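Uncharacterized protein (Bacteroides eggerthii, PDB 4FTD) is of unknown function but pairs an immunoglobulin-like domain with a six-bladed beta-propeller and may take part in carbohydrate metabolism. Local coordinates at residues L370-L375 and N395-F400; G337-P342 and L353-A358. One frame throughout, in Å; residues are numbered along the deposited sequence.

Contact 1: residues L370-L375 and N395-F400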
loop_
_atom_site.group_PDB
_atom_site.type_symbol
_atom_site.label_atom_id
_atom_site.label_comp_id
_atom_site.label_asym_id
_atom_site.label_seq_id
_atom_site.Cartn_x
_atom_site.Cartn_y
_atom_site.Cartn_z
ATOM N N LEU A 370 -4.635 9.245 0.244
ATOM C CA LEU A 370 -4.101 7.890 0.301
ATOM C C LEU A 370 -3.061 7.985 1.419
ATOM O O LEU A 370 -2.225 8.889 1.390
ATOM C CB LEU A 370 -3.440 7.515 -1.027
ATOM C CG LEU A 370 -2.778 6.157 -1.255
ATOM C CD1 LEU A 370 -2.600 5.896 -2.758
ATOM C CD2 LEU A 370 -1.459 6.082 -0.540
ATOM N N GLU A 371 -3.100 7.069 2.388
ATOM C CA GLU A 371 -2.079 7.008 3.436
ATOM C C GLU A 371 -1.582 5.586 3.598
ATOM O O GLU A 371 -2.351 4.642 3.480
ATOM C CB GLU A 371 -2.651 7.559 4.751
ATOM C CG GLU A 371 -2.805 9.070 4.679
ATOM C CD GLU A 371 -3.419 9.713 5.897
ATOM O OE1 GLU A 371 -3.815 9.004 6.843
ATOM O OE2 GLU A 371 -3.513 10.955 5.890
ATOM N N VAL A 372 -0.281 5.454 3.833
ATOM C CA VAL A 372 0.362 4.186 4.076
ATOM C C VAL A 372 1.023 4.244 5.449
ATOM O O VAL A 372 1.755 5.200 5.759
ATOM C CB VAL A 372 1.422 3.886 3.001
ATOM C CG1 VAL A 372 2.017 2.511 3.228
ATOM C CG2 VAL A 372 0.800 3.986 1.620
ATOM N N TYR A 373 0.757 3.224 6.264
ATOM C CA TYR A 373 1.328 3.097 7.585
ATOM C C TYR A 373 2.232 1.892 7.607
ATOM O O TYR A 373 1.945 0.879 6.966
ATOM C CB TYR A 373 0.244 2.951 8.631
ATOM C CG TYR A 373 -0.530 4.200 8.821
ATOM C CD1 TYR A 373 -0.113 5.162 9.752
ATOM C CD2 TYR A 373 -1.657 4.457 8.052
ATOM C CE1 TYR A 373 -0.809 6.325 9.925
ATOM C CE2 TYR A 373 -2.376 5.612 8.225
ATOM C CZ TYR A 373 -1.957 6.538 9.157
ATOM O OH TYR A 373 -2.674 7.677 9.299
ATOM N N ASP A 374 3.326 1.997 8.340
ATOM C CA ASP A 374 4.285 0.885 8.449
ATOM C C ASP A 374 3.872 -0.079 9.558
ATOM O O ASP A 374 3.860 0.299 10.727
ATOM C CB ASP A 374 5.684 1.410 8.729
ATOM C CG ASP A 374 6.774 0.367 8.494
ATOM O OD1 ASP A 374 6.509 -0.853 8.413
ATOM O OD2 ASP A 374 7.925 0.795 8.364
ATOM N N LEU A 375 3.543 -1.320 9.187
ATOM C CA LEU A 375 3.187 -2.369 10.173
ATOM C C LEU A 375 4.151 -3.569 10.114
ATOM O O LEU A 375 3.772 -4.707 10.420
ATOM C CB LEU A 375 1.722 -2.796 9.968
ATOM C CG LEU A 375 0.629 -1.764 10.220
ATOM C CD1 LEU A 375 -0.743 -2.438 10.035
ATOM C CD2 LEU A 375 0.747 -1.159 11.611
ATOM N N ASN A 395 2.720 8.741 12.405
ATOM C CA ASN A 395 2.499 9.359 11.103
ATOM C C ASN A 395 2.499 8.295 10.006
ATOM O O ASN A 395 3.212 7.300 10.110
ATOM C CB ASN A 395 3.600 10.362 10.771
ATOM C CG ASN A 395 3.687 11.493 11.777
ATOM O OD1 ASN A 395 4.752 11.764 12.316
ATOM N ND2 ASN A 395 2.570 12.129 12.048
ATOM N N PRO A 396 1.730 8.514 8.935
ATOM C CA PRO A 396 1.903 7.617 7.792
ATOM C C PRO A 396 3.329 7.720 7.239
ATOM O O PRO A 396 3.963 8.753 7.385
ATOM C CB PRO A 396 0.890 8.128 6.768
ATOM C CG PRO A 396 0.497 9.475 7.213
ATOM C CD PRO A 396 0.698 9.534 8.698
ATOM N N ILE A 397 3.843 6.635 6.670
ATOM C CA ILE A 397 5.139 6.627 5.997
ATOM C C ILE A 397 5.005 7.226 4.575
ATOM O O ILE A 397 5.985 7.577 3.969
ATOM C CB ILE A 397 5.735 5.203 5.978
ATOM C CG1 ILE A 397 7.200 5.213 5.551
ATOM C CG2 ILE A 397 4.943 4.282 5.077
ATOM C CD1 ILE A 397 7.867 3.863 5.701
ATOM N N TYR A 398 3.789 7.347 4.045
ATOM C CA TYR A 398 3.556 7.990 2.737
ATOM C C TYR A 398 2.135 8.546 2.704
ATOM O O TYR A 398 1.228 7.919 3.233
ATOM C CB TYR A 398 3.741 6.996 1.565
ATOM C CG TYR A 398 3.470 7.627 0.217
ATOM C CD1 TYR A 398 4.407 8.471 -0.374
ATOM C CD2 TYR A 398 2.247 7.432 -0.441
ATOM C CE1 TYR A 398 4.153 9.085 -1.595
ATOM C CE2 TYR A 398 1.979 8.052 -1.658
ATOM C CZ TYR A 398 2.932 8.864 -2.235
ATOM O OH TYR A 398 2.658 9.480 -3.422
ATOM N N GLN A 399 1.957 9.713 2.083
ATOM C CA GLN A 399 0.655 10.349 1.944
ATOM C C GLN A 399 0.548 10.996 0.582
ATOM O O GLN A 399 1.506 11.620 0.119
ATOM C CB GLN A 399 0.482 11.445 2.984
ATOM C CG GLN A 399 -0.902 12.075 3.013
ATOM C CD GLN A 399 -0.997 13.194 4.013
ATOM O OE1 GLN A 399 -0.328 14.214 3.883
ATOM N NE2 GLN A 399 -1.827 13.013 5.005
ATOM N N PHE A 400 -0.598 10.817 -0.068
ATOM C CA PHE A 400 -0.901 11.527 -1.295
ATOM C C PHE A 400 -2.282 12.132 -1.109
ATOM O O PHE A 400 -3.262 11.421 -1.019
ATOM C CB PHE A 400 -0.844 10.659 -2.553
ATOM C CG PHE A 400 -0.962 11.480 -3.812
ATOM C CD1 PHE A 400 -2.211 11.846 -4.301
ATOM C CD2 PHE A 400 0.176 11.950 -4.459
ATOM C CE1 PHE A 400 -2.330 12.651 -5.427
ATOM C CE2 PHE A 400 0.064 12.757 -5.591
ATOM C CZ PHE A 400 -1.193 13.119 -6.062
HETATM O O HOH W 1 3.691 4.530 9.770
#
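Leu370 to Asp374 and Tyr398 to Phe400 run antiparallel, the short segments' axes approaching to 4.8 Å at 175°, with Leu370 and Phe400 exchanging both backbone hydrogen bonds. Just before Tyr398 the register slips: Ile397 N donates to Val372 O at 2.7 Å while Tyr398 N reaches it only weakly, a classic beta bulge. Glu371 and Gln399 share one face; Gln399 CG, anti to its backbone N, lies 3.9 Å from Glu371 CG, and the chains run alongside. Gln399 NE2 gives Glu371 OE2 a hydrogen bond of 2.8 Å on the anti side of the carboxylate and 27° out of its plane, and Ser367 OG also bonds that oxygen. An alanine at Glu371 would probably leave the Gln399 amide and Ser367 hydroxyl without this shared acceptor. Pro396 sets CB over the Tyr373 ring in a CH-pi contact, 4.1 Å from the centroid and 16° off its normal. On the other face Leu370 CD2 meets the Tyr398 ring edge in plane, 3.9 Å from Tyr398 CD2. A water joins Asp374 N to Asn395 O. Strand 350-357 flanks 370-374 through backbone bonds, strand 120-125 packs on Tyr398 and Phe400, and helix 381-390 on Leu375.

Contact 2: residues G337-P342 and L353-A358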
loop_
_atom_site.group_PDB
_atom_site.type_symbol
_atom_site.label_atom_id
_atom_site.label_comp_id
_atom_site.label_asym_id
_atom_site.label_seq_id
_atom_site.Cartn_x
_atom_site.Cartn_y
_atom_site.Cartn_z
ATOM N N GLY A 337 -8.467 9.177 11.977
ATOM C CA GLY A 337 -8.487 10.261 10.965
ATOM C C GLY A 337 -9.396 10.024 9.745
ATOM O O GLY A 337 -9.145 10.570 8.649
ATOM N N GLU A 338 -10.462 9.237 9.955
ATOM C CA GLU A 338 -11.444 8.841 8.955
ATOM C C GLU A 338 -10.868 7.912 7.873
ATOM O O GLU A 338 -11.391 7.891 6.752
ATOM C CB GLU A 338 -12.145 10.050 8.291
ATOM C CG GLU A 338 -12.697 11.084 9.294
ATOM C CD GLU A 338 -13.602 12.115 8.625
ATOM O OE1 GLU A 338 -14.052 11.913 7.467
ATOM O OE2 GLU A 338 -13.858 13.147 9.265
ATOM N N ALA A 339 -9.809 7.162 8.233
ATOM C CA ALA A 339 -9.239 6.112 7.408
ATOM C C ALA A 339 -10.316 5.051 7.192
ATOM O O ALA A 339 -10.927 4.536 8.127
ATOM C CB ALA A 339 -8.013 5.491 8.052
ATOM N N VAL A 340 -10.564 4.784 5.929
ATOM C CA VAL A 340 -11.491 3.774 5.473
ATOM C C VAL A 340 -10.770 2.903 4.423
ATOM O O VAL A 340 -9.597 3.112 4.109
ATOM C CB VAL A 340 -12.835 4.384 4.933
ATOM C CG1 VAL A 340 -13.554 5.172 6.049
ATOM C CG2 VAL A 340 -12.644 5.260 3.702
ATOM N N ALA A 341 -11.453 1.862 3.974
ATOM C CA ALA A 341 -10.896 0.857 3.058
ATOM C C ALA A 341 -9.495 0.305 3.486
ATOM O O ALA A 341 -8.577 0.299 2.697
ATOM C CB ALA A 341 -10.869 1.426 1.639
ATOM N N PRO A 342 -9.351 -0.168 4.740
ATOM C CA PRO A 342 -8.046 -0.636 5.275
ATOM C C PRO A 342 -7.576 -1.961 4.680
ATOM O O PRO A 342 -8.220 -3.007 4.908
ATOM C CB PRO A 342 -8.322 -0.793 6.791
ATOM C CG PRO A 342 -9.779 -1.077 6.857
ATOM C CD PRO A 342 -10.421 -0.353 5.722
ATOM N N LEU A 353 -0.128 -0.867 5.918
ATOM C CA LEU A 353 -1.567 -0.626 5.922
ATOM C C LEU A 353 -1.813 0.517 4.937
ATOM O O LEU A 353 -1.237 1.595 5.074
ATOM C CB LEU A 353 -2.084 -0.225 7.307
ATOM C CG LEU A 353 -3.608 -0.009 7.404
ATOM C CD1 LEU A 353 -4.337 -1.307 7.088
ATOM C CD2 LEU A 353 -4.028 0.551 8.761
ATOM N N LEU A 354 -2.633 0.230 3.926
ATOM C CA LEU A 354 -3.078 1.175 2.901
ATOM C C LEU A 354 -4.492 1.602 3.314
ATOM O O LEU A 354 -5.353 0.737 3.584
ATOM C CB LEU A 354 -3.087 0.514 1.526
ATOM C CG LEU A 354 -3.707 1.295 0.359
ATOM C CD1 LEU A 354 -3.007 2.624 0.112
ATOM C CD2 LEU A 354 -3.714 0.394 -0.890
ATOM N N VAL A 355 -4.709 2.904 3.438
ATOM C CA VAL A 355 -6.041 3.432 3.751
ATOM C C VAL A 355 -6.299 4.638 2.894
ATOM O O VAL A 355 -5.364 5.175 2.271
ATOM C CB VAL A 355 -6.209 3.816 5.237
ATOM C CG1 VAL A 355 -6.018 2.618 6.148
ATOM C CG2 VAL A 355 -5.292 4.972 5.625
ATOM N N CYS A 356 -7.577 5.032 2.783
ATOM C CA CYS A 356 -7.894 6.356 2.235
ATOM C C CYS A 356 -8.693 7.104 3.259
ATOM O O CYS A 356 -9.688 6.564 3.782
ATOM C CB CYS A 356 -8.665 6.273 0.904
ATOM S SG CYS A 356 -8.864 7.865 0.080
ATOM N N THR A 357 -8.307 8.341 3.575
ATOM C CA THR A 357 -9.104 9.092 4.559
ATOM C C THR A 357 -10.305 9.709 3.788
ATOM O O THR A 357 -10.127 10.221 2.697
ATOM C CB THR A 357 -8.272 10.118 5.341
ATOM O OG1 THR A 357 -7.727 10.995 4.376
ATOM C CG2 THR A 357 -7.123 9.422 6.217
ATOM N N ALA A 358 -11.508 9.642 4.362
ATOM C CA ALA A 358 -12.767 9.930 3.635
ATOM C C ALA A 358 -13.173 11.395 3.559
ATOM O O ALA A 358 -13.446 11.941 2.467
ATOM C CB ALA A 358 -13.901 9.098 4.233
#
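Cys356 O accepts the hydrogen bond of Val340 N at 2.9 Å, the shortest polar bond between 337-342 and 353-358. Its N-H...O angle is 162°, but the donor stands 36° out of the carbonyl plane. Cys356 N returns a bond to Val340 O, closing an antiparallel hydrogen-bonded pair, and Ala358 N adds a third to Glu338 O. Val340 CG1 lies anti to the carbonyl carbon (chi1 -61°), which leaves CG2 between the backbone N and the carbonyl carbon, 3.2 Å from Cys356 O and also packed on Ala358 CB. On the face shared by Ala339 and Thr357, Ala339 CB comes within 3.7 Å of Val355 CG2, and Thr357 CG2 lies 3.4 Å from Gly337 O. The Thr357 hydroxyl turns to Ser367 OG and Ala369 N, while the Glu338 carboxylate bonds Ser364 OG and Gln360 N. At Ala341 the chain turns a corner, with phi and psi both positive. Pro342 then brings CB to Leu353 CD1 at 4.0 Å and packs against Val355 CG1. Strand 311-315 lies against Pro342 and Leu353, and strand 412-420 against Val340 and Cys356. Strands 339-340 and 342-347, separated by the corner, both pair with 350-357, and the antiparallel order 342-347, 350-357, 369-374, 398-401 fits a four-stranded blade of the six-bladed beta-propeller.

Overall arrangement
Both contacts belong to one antiparallel sheet and meet at its middle: strand 350-357 from contact 2 neighbours strand 369-374 from contact 1, with probable hydrogen bonds from Tyr373 N to Leu353 O and from Val355 N to Glu371 O. Contact 2 is the buried one, ten of its twelve touching residues being buried, and its side-chain contacts across the segments are largely apolar. Contact 1 is only partly buried, and its chemistry mixes a carboxylate-amide bond, a proline-aromatic contact and a bridging water. Each departs from regular pairing differently, by a bulge in contact 1 and by a chain corner in contact 2. Their centres lie about 10 Å apart.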